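Side-chain contacts in leucine aminopeptidase 2 (Saccharomyces cerevisiae, PDB 2XQ0), which cleaves di- and tripeptides as a zinc-dependent aminopeptidase of the M1 family and also has low epoxide hydrolase activity in vitro: residues T249-I253 with I254-E258; I501-K504 with D505-S508. All coordinates share one frame; numbering follows the deposited sequence.

In the fold
Both contacts are local, contact 1 where the chain leaves a helix, contact 2 in a loop that leads into one, and their centres lie 33 Å apart with nearest atoms about 17 Å apart. Contact 1 ends helix 243-253 within the peptidase M1 domain, partly buried against helices 297-311 and 321-339, and it lies nearer the zinc site, the I254 side chain about 13 Å from the metal. Contact 2 is a surface turn between helices 491-497 and 508-519, away from the annotated sites. Their chemistry differs accordingly: a carboxylate shared between an arginine and a backbone N-H pins the loop in 249-258, whereas in 501-508 a hydrogen-bonded beta turn is backed by ring-face packing and by water bridges.

Contact 1: residues T249-I253 with I254-E258; sequences TAEKI and IFEYE
The last turn of helix 243-253 closes with I254 N donating to A250 O at 2.9 Å, an N-H...O angle of 164°, and beyond it I254 leaves helical geometry and the chain runs off as a loop toward strand 264-266. The next amide does not continue the ladder: F255 N lies 3.3 Å from E251 O, but the angle is too poor for a bond. E251 instead grips the loop with its side chain. CG sits anti to the carbonyl carbon (chi1 -75°) and the chain continues extended through chi2, which carries the carboxylate out to Y257. There OE2 accepts from Y257 N at 2.9 Å in a nearly straight bond (172°), using the anti lone pair, the one pointing away from OE1. The same OE2 lies 3.3 Å from Y257 CB and also touches CG of E256. OE1 turns to R222 in a salt bridge.

Apolar contact is lighter: I253 CG2 meets I254 CG1 at 4.0 Å. That CG1 also lies 3.5 Å from the carbonyl oxygen of A250, beside the helix-closing bond. A250 and I254 both press on W307 of helix 297-311, the helix that supplies zinc ligands H301 and H305; the F255 ring meets W307 edge-to-face.

The carboxylate thus serves a cation and a backbone N-H at once. R222 would be expected to keep E251 ionised despite the E256 carboxylate nearby, and a charged E251 would strengthen its hold on Y257 N, tying the loop back to the helix it has just left.

Contact 2: residues I501-K504 with D505-S508; sequences IDIK and DFNS
I503 and F506 are the ends of a type I beta turn that leads the chain toward helix 508-519, the turn being closed by F506 N donating to I503 O at 2.8 Å. The donor approaches from above the carbonyl plane, 59° out of it, rather than on a lone pair.

Apolar packing reinforces this bond. The F506 ring lays one face over I503: CA of I503 stands 4.1 Å from the ring centroid, 19° off the normal, a CH-pi contact, while CG2 reaches CD2 at 3.8 Å. With CG1 of I503 between backbone N and carbonyl carbon (chi1 68°), CG2 falls beside the N and against the ring. D502 O lies over the same face, 3.5 Å from CE1. Both I503 and F506 also touch L477 of helix 469-484 and L511 of helix 508-519, so the turn's apolar side joins these helices.

Polar anchors flank the turn. D502 OD2 bonds to Y547 OH, and N507, the N-cap of helix 508-519, accepts from Q510 N through OD1, capping the first turn.

Water adds further polar links. One molecule donates to I501 O and, weakly, to D505 OD1. Another bridges the backbone, accepting from D505 N at 2.8 Å and donating weakly to D502 O.

Contact 1: residues T249-I253 with I254-E258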
loop_
_atom_site.group_PDB
_atom_site.type_symbol
_atom_site.label_atom_id
_atom_site.label_comp_id
_atom_site.label_asym_id
_atom_site.label_seq_id
_atom_site.Cartn_x
_atom_site.Cartn_y
_atom_site.Cartn_z
ATOM N N THR A 249 20.953 2.396 -3.845
ATOM C CA THR A 249 20.988 2.365 -2.383
ATOM C C THR A 249 20.411 1.056 -1.800
ATOM O O THR A 249 21.014 0.431 -0.917
ATOM C CB THR A 249 20.262 3.570 -1.776
ATOM O OG1 THR A 249 20.913 4.781 -2.206
ATOM C CG2 THR A 249 20.316 3.482 -0.258
ATOM N N ALA A 250 19.253 0.640 -2.301
ATOM C CA ALA A 250 18.650 -0.620 -1.868
ATOM C C ALA A 250 19.538 -1.808 -2.173
ATOM O O ALA A 250 19.672 -2.726 -1.363
ATOM C CB ALA A 250 17.282 -0.805 -2.526
ATOM N N GLU A 251 20.121 -1.805 -3.364
ATOM C CA GLU A 251 20.993 -2.886 -3.795
ATOM C C GLU A 251 22.229 -3.040 -2.895
ATOM O O GLU A 251 22.696 -4.146 -2.679
ATOM C CB GLU A 251 21.431 -2.673 -5.237
ATOM C CG GLU A 251 20.352 -2.967 -6.291
ATOM C CD GLU A 251 20.851 -2.740 -7.729
ATOM O OE1 GLU A 251 21.471 -1.682 -8.003
ATOM O OE2 GLU A 251 20.610 -3.612 -8.590
ATOM N N LYS A 252 22.755 -1.931 -2.386
ATOM C CA LYS A 252 23.919 -1.985 -1.509
ATOM C C LYS A 252 23.534 -2.560 -0.155
ATOM O O LYS A 252 24.298 -3.311 0.442
ATOM C CB LYS A 252 24.533 -0.586 -1.338
ATOM C CG LYS A 252 25.713 -0.554 -0.380
ATOM C CD LYS A 252 26.443 0.791 -0.381
ATOM C CE LYS A 252 27.734 0.696 0.443
ATOM N NZ LYS A 252 28.225 2.034 0.872
ATOM N N ILE A 253 22.353 -2.200 0.338
ATOM C CA ILE A 253 21.905 -2.703 1.635
ATOM C C ILE A 253 21.590 -4.194 1.526
ATOM O O ILE A 253 21.990 -4.997 2.380
ATOM C CB ILE A 253 20.668 -1.928 2.152
ATOM C CG1 ILE A 253 21.048 -0.486 2.520
ATOM C CG2 ILE A 253 20.044 -2.650 3.339
ATOM C CD1 ILE A 253 19.907 0.526 2.344
ATOM N N ILE A 254 20.899 -4.570 0.455
ATOM C CA ILE A 254 20.502 -5.966 0.262
ATOM C C ILE A 254 21.398 -6.622 -0.786
ATOM O O ILE A 254 22.535 -6.974 -0.495
ATOM C CB ILE A 254 19.017 -6.063 -0.108
ATOM C CG1 ILE A 254 18.212 -5.086 0.752
ATOM C CG2 ILE A 254 18.483 -7.495 0.076
ATOM C CD1 ILE A 254 16.727 -5.032 0.385
ATOM N N PHE A 255 20.893 -6.789 -2.001
ATOM C CA PHE A 255 21.723 -7.261 -3.104
ATOM C C PHE A 255 21.090 -6.873 -4.443
ATOM O O PHE A 255 20.019 -6.297 -4.469
ATOM C CB PHE A 255 21.978 -8.773 -3.013
ATOM C CG PHE A 255 20.745 -9.596 -2.796
ATOM C CD1 PHE A 255 20.599 -10.371 -1.644
ATOM C CD2 PHE A 255 19.742 -9.635 -3.752
ATOM C CE1 PHE A 255 19.463 -11.150 -1.445
ATOM C CE2 PHE A 255 18.596 -10.411 -3.554
ATOM C CZ PHE A 255 18.459 -11.166 -2.398
ATOM N N GLU A 256 21.754 -7.210 -5.543
ATOM C CA GLU A 256 21.319 -6.778 -6.867
ATOM C C GLU A 256 19.822 -6.954 -7.084
ATOM O O GLU A 256 19.221 -7.944 -6.654
ATOM C CB GLU A 256 22.091 -7.505 -7.973
ATOM C CG GLU A 256 21.908 -6.882 -9.348
ATOM C CD GLU A 256 22.315 -7.802 -10.498
ATOM O OE1 GLU A 256 22.006 -9.015 -10.444
ATOM O OE2 GLU A 256 22.929 -7.299 -11.469
ATOM N N TYR A 257 19.235 -5.971 -7.750
ATOM C CA TYR A 257 17.809 -5.978 -8.077
ATOM C C TYR A 257 17.693 -6.897 -9.280
ATOM O O TYR A 257 18.362 -6.686 -10.274
ATOM C CB TYR A 257 17.407 -4.542 -8.433
ATOM C CG TYR A 257 16.020 -4.317 -9.004
ATOM C CD1 TYR A 257 14.912 -4.193 -8.168
ATOM C CD2 TYR A 257 15.830 -4.165 -10.378
ATOM C CE1 TYR A 257 13.634 -3.950 -8.692
ATOM C CE2 TYR A 257 14.562 -3.928 -10.911
ATOM C CZ TYR A 257 13.474 -3.814 -10.064
ATOM O OH TYR A 257 12.222 -3.561 -10.592
ATOM N N GLU A 258 16.864 -7.927 -9.206
ATOM C CA GLU A 258 16.893 -8.932 -10.270
ATOM C C GLU A 258 15.692 -8.905 -11.228
ATOM O O GLU A 258 15.567 -9.775 -12.084
ATOM C CB GLU A 258 17.060 -10.330 -9.671
ATOM C CG GLU A 258 15.840 -10.819 -8.923
ATOM C CD GLU A 258 16.145 -12.014 -8.029
ATOM O OE1 GLU A 258 16.578 -11.791 -6.874
ATOM O OE2 GLU A 258 15.954 -13.170 -8.474
#

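Contact 2: residues I501-K504 with D505-S508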
loop_
_atom_site.group_PDB
_atom_site.type_symbol
_atom_site.label_atom_id
_atom_site.label_comp_id
_atom_site.label_asym_id
_atom_site.label_seq_id
_atom_site.Cartn_x
_atom_site.Cartn_y
_atom_site.Cartn_z
ATOM N N ILE A 501 10.012 33.352 8.323
ATOM C CA ILE A 501 11.348 32.857 8.625
ATOM C C ILE A 501 11.346 31.560 9.439
ATOM O O ILE A 501 12.250 30.727 9.294
ATOM C CB ILE A 501 12.167 33.908 9.412
ATOM C CG1 ILE A 501 12.147 35.261 8.690
ATOM C CG2 ILE A 501 13.588 33.417 9.626
ATOM C CD1 ILE A 501 10.827 36.007 8.790
ATOM N N ASP A 502 10.354 31.388 10.311
ATOM C CA ASP A 502 10.449 30.288 11.273
ATOM C C ASP A 502 10.154 28.915 10.674
ATOM O O ASP A 502 10.498 27.897 11.270
ATOM C CB ASP A 502 9.668 30.546 12.577
ATOM C CG ASP A 502 8.300 31.133 12.341
ATOM O OD1 ASP A 502 7.826 31.943 13.182
ATOM O OD2 ASP A 502 7.700 30.777 11.312
ATOM N N ILE A 503 9.559 28.885 9.486
ATOM C CA ILE A 503 9.349 27.610 8.804
ATOM C C ILE A 503 10.154 27.497 7.513
ATOM O O ILE A 503 10.058 26.499 6.803
ATOM C CB ILE A 503 7.866 27.341 8.520
ATOM C CG1 ILE A 503 7.327 28.327 7.478
ATOM C CG2 ILE A 503 7.061 27.402 9.822
ATOM C CD1 ILE A 503 5.879 28.061 7.088
ATOM N N LYS A 504 10.952 28.519 7.227
ATOM C CA LYS A 504 11.823 28.522 6.055
ATOM C C LYS A 504 12.637 27.236 5.918
ATOM O O LYS A 504 12.938 26.812 4.807
ATOM C CB LYS A 504 12.767 29.733 6.086
ATOM C CG LYS A 504 13.932 29.643 5.099
ATOM C CD LYS A 504 14.947 30.767 5.296
ATOM C CE LYS A 504 14.417 32.106 4.797
ATOM N NZ LYS A 504 15.415 33.203 4.970
ATOM N N ASP A 505 12.997 26.623 7.044
ATOM C CA ASP A 505 13.790 25.392 7.029
ATOM C C ASP A 505 12.962 24.104 7.220
ATOM O O ASP A 505 13.515 23.009 7.317
ATOM C CB ASP A 505 14.912 25.462 8.073
ATOM C CG ASP A 505 16.012 26.445 7.688
ATOM O OD1 ASP A 505 16.001 27.591 8.190
ATOM O OD2 ASP A 505 16.892 26.069 6.883
ATOM N N PHE A 506 11.642 24.234 7.274
ATOM C CA PHE A 506 10.782 23.064 7.434
ATOM C C PHE A 506 10.551 22.395 6.077
ATOM O O PHE A 506 9.991 23.013 5.175
ATOM C CB PHE A 506 9.418 23.467 8.007
ATOM C CG PHE A 506 9.415 23.774 9.493
ATOM C CD1 PHE A 506 10.579 24.075 10.175
ATOM C CD2 PHE A 506 8.221 23.771 10.195
ATOM C CE1 PHE A 506 10.548 24.363 11.544
ATOM C CE2 PHE A 506 8.179 24.058 11.539
ATOM C CZ PHE A 506 9.338 24.361 12.218
ATOM N N ASN A 507 10.972 21.140 5.928
ATOM C CA ASN A 507 10.582 20.350 4.758
ATOM C C ASN A 507 9.088 20.025 4.825
ATOM O O ASN A 507 8.411 20.409 5.778
ATOM C CB ASN A 507 11.457 19.086 4.605
ATOM C CG ASN A 507 11.234 18.064 5.712
ATOM O OD1 ASN A 507 10.200 18.063 6.378
ATOM N ND2 ASN A 507 12.208 17.179 5.906
ATOM N N SER A 508 8.557 19.328 3.829
ATOM C CA SER A 508 7.115 19.090 3.792
ATOM C C SER A 508 6.676 18.165 4.929
ATOM O O SER A 508 5.603 18.336 5.496
ATOM C CB SER A 508 6.686 18.518 2.438
ATOM O OG SER A 508 7.143 17.187 2.278
HETATM O O HOH W 1 14.522 29.083 10.738
HETATM O O HOH W 2 12.475 26.992 9.766
HETATM O O HOH W 3 8.855 25.225 4.739
#